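PDB 5DZS: shikimate dehydrogenase (NADP(+)) from Peptoclostridium difficile, which probably catalyses the reversible NADPH-linked reduction of 3-dehydroshikimate to shikimate on the route to chorismate and the aromatic amino acids. Local coordinates for residues E66-Y71 with G83-I88. Residues are numbered along the deposited sequence; the frame is centred on the assembly and turned at random.
Sequences ERIMKY and GAVNTI
Met-69 sets CG anti to its own carbonyl carbon (chi1 -61°), runs straight through chi2 and bends only at chi3, 62°, which lays SD against the backbone where Gly-83 passes into Ala-84. Gly-83, with positive phi, is the C-prime residue of the Schellman motif that ends helix 77-82; beyond it the chain enters strand 87-91 of the mixed sheet in the substrate-binding domain. Met-69 SD rests in van der Waals contact 3.5 Å from Ala-84 N, whose N-H is already spent on a helix carbonyl, closing that motif. Met-69 CG packs on Val-85 CG2 at 3.9 Å. Deeper in, Ile-68 sends CG1 anti to its backbone N (chi1 -158°) to meet Ile-88 CD1 at 3.9 Å, and its CG2 lies 4.2 Å from Val-85 CB; Leu-46 of helix 46-53 also touches Ile-68. No direct hydrogen bond joins 66-71 to 83-88. The type I turn from Glu-66 to Met-69, just after Lys-65, the probable proton acceptor, lies beside the chain leading into the strand, which carries Asn-86, a probable shikimate ligand. At the outer end Glu-66 lays CG 3.5 Å from Gly-83 O, with OE2 in a salt bridge to Lys-131. A water donates a 2.7 Å hydrogen bond to Gly-83 O and a weak one, 3.4 Å, to Glu-66 OE1.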
loop_
_atom_site.group_PDB
_atom_site.type_symbol
_atom_site.label_atom_id
_atom_site.label_comp_id
_atom_site.label_asym_id
_atom_site.label_seq_id
_atom_site.Cartn_x
_atom_site.Cartn_y
_atom_site.Cartn_z
ATOM N N GLU B 66 10.290 -0.460 -18.364
ATOM C CA GLU B 66 10.568 0.979 -18.502
ATOM C C GLU B 66 9.615 1.660 -19.483
ATOM O O GLU B 66 9.077 2.752 -19.193
ATOM C CB GLU B 66 12.044 1.203 -18.918
ATOM C CG GLU B 66 13.017 0.630 -17.899
ATOM C CD GLU B 66 14.504 0.732 -18.243
ATOM O OE1 GLU B 66 14.949 1.711 -18.876
ATOM O OE2 GLU B 66 15.246 -0.185 -17.833
ATOM N N ARG B 67 9.402 1.025 -20.640
ATOM C CA ARG B 67 8.581 1.608 -21.712
ATOM C C ARG B 67 7.120 1.796 -21.348
ATOM O O ARG B 67 6.451 2.637 -21.945
ATOM C CB ARG B 67 8.691 0.836 -23.043
ATOM C CG ARG B 67 10.099 0.810 -23.629
ATOM C CD ARG B 67 10.165 0.941 -25.163
ATOM N NE ARG B 67 9.578 -0.137 -25.972
ATOM C CZ ARG B 67 8.397 -0.065 -26.594
ATOM N NH1 ARG B 67 7.963 -1.089 -27.332
ATOM N NH2 ARG B 67 7.653 1.030 -26.500
ATOM N N ILE B 68 6.612 1.015 -20.394
ATOM C CA ILE B 68 5.229 1.155 -19.988
ATOM C C ILE B 68 4.956 2.406 -19.137
ATOM O O ILE B 68 3.811 2.870 -19.069
ATOM C CB ILE B 68 4.775 -0.105 -19.197
ATOM C CG1 ILE B 68 3.246 -0.246 -19.223
ATOM C CG2 ILE B 68 5.281 -0.089 -17.751
ATOM C CD1 ILE B 68 2.682 -0.483 -20.597
ATOM N N MET B 69 5.991 2.970 -18.524
ATOM C CA MET B 69 5.791 4.097 -17.588
ATOM C C MET B 69 5.091 5.292 -18.185
ATOM O O MET B 69 4.235 5.901 -17.518
ATOM C CB MET B 69 7.116 4.495 -16.936
ATOM C CG MET B 69 7.709 3.327 -16.135
ATOM S SD MET B 69 9.202 3.675 -15.213
ATOM C CE MET B 69 8.620 4.922 -14.086
ATOM N N LYS B 70 5.387 5.611 -19.443
ATOM C CA LYS B 70 4.782 6.797 -20.067
ATOM C C LYS B 70 3.271 6.728 -20.212
ATOM O O LYS B 70 2.633 7.770 -20.399
ATOM C CB LYS B 70 5.411 7.073 -21.437
ATOM C CG LYS B 70 4.985 6.111 -22.544
ATOM C CD LYS B 70 5.680 6.439 -23.867
ATOM C CE LYS B 70 7.163 6.149 -23.818
ATOM N NZ LYS B 70 7.489 4.698 -23.760
ATOM N N TYR B 71 2.702 5.520 -20.082
ATOM C CA TYR B 71 1.280 5.313 -20.278
ATOM C C TYR B 71 0.516 5.336 -18.977
ATOM O O TYR B 71 -0.704 5.190 -18.989
ATOM C CB TYR B 71 1.012 3.976 -20.986
ATOM C CG TYR B 71 1.685 3.888 -22.335
ATOM C CD1 TYR B 71 1.178 4.582 -23.429
ATOM C CD2 TYR B 71 2.834 3.141 -22.512
ATOM C CE1 TYR B 71 1.792 4.504 -24.661
ATOM C CE2 TYR B 71 3.450 3.063 -23.750
ATOM C CZ TYR B 71 2.935 3.761 -24.803
ATOM O OH TYR B 71 3.535 3.696 -26.024
ATOM N N GLY B 83 13.247 3.497 -11.547
ATOM C CA GLY B 83 13.092 3.803 -12.971
ATOM C C GLY B 83 12.381 2.706 -13.807
ATOM O O GLY B 83 12.605 2.573 -15.016
ATOM N N ALA B 84 11.466 1.970 -13.180
ATOM C CA ALA B 84 10.761 0.861 -13.852
ATOM C C ALA B 84 9.541 0.485 -13.040
ATOM O O ALA B 84 9.528 0.705 -11.812
ATOM C CB ALA B 84 11.662 -0.342 -13.959
ATOM N N VAL B 85 8.565 -0.119 -13.722
ATOM C CA VAL B 85 7.325 -0.575 -13.131
ATOM C C VAL B 85 7.086 -2.039 -13.444
ATOM O O VAL B 85 7.230 -2.443 -14.598
ATOM C CB VAL B 85 6.158 0.281 -13.657
ATOM C CG1 VAL B 85 4.787 -0.376 -13.460
ATOM C CG2 VAL B 85 6.212 1.639 -12.986
ATOM N N ASN B 86 6.727 -2.852 -12.440
ATOM C CA ASN B 86 6.335 -4.245 -12.689
ATOM C C ASN B 86 4.938 -4.592 -12.215
ATOM O O ASN B 86 4.529 -5.739 -12.379
ATOM C CB ASN B 86 7.344 -5.216 -12.100
ATOM C CG ASN B 86 7.262 -5.316 -10.606
ATOM O OD1 ASN B 86 6.568 -4.558 -9.929
ATOM N ND2 ASN B 86 7.977 -6.291 -10.072
ATOM N N THR B 87 4.205 -3.620 -11.671
ATOM C CA THR B 87 2.862 -3.863 -11.122
ATOM C C THR B 87 2.014 -2.642 -11.441
ATOM O O THR B 87 2.408 -1.524 -11.104
ATOM C CB THR B 87 2.932 -4.116 -9.603
ATOM O OG1 THR B 87 3.754 -5.272 -9.339
ATOM C CG2 THR B 87 1.556 -4.335 -8.995
ATOM N N ILE B 88 0.874 -2.855 -12.079
ATOM C CA ILE B 88 -0.051 -1.777 -12.428
ATOM C C ILE B 88 -1.418 -2.063 -11.789
ATOM O O ILE B 88 -1.887 -3.227 -11.823
ATOM C CB ILE B 88 -0.216 -1.652 -13.956
ATOM C CG1 ILE B 88 1.113 -1.204 -14.593
ATOM C CG2 ILE B 88 -1.345 -0.693 -14.354
ATOM C CD1 ILE B 88 1.160 -1.255 -16.107
HETATM O O HOH W 1 13.695 4.140 -16.908
#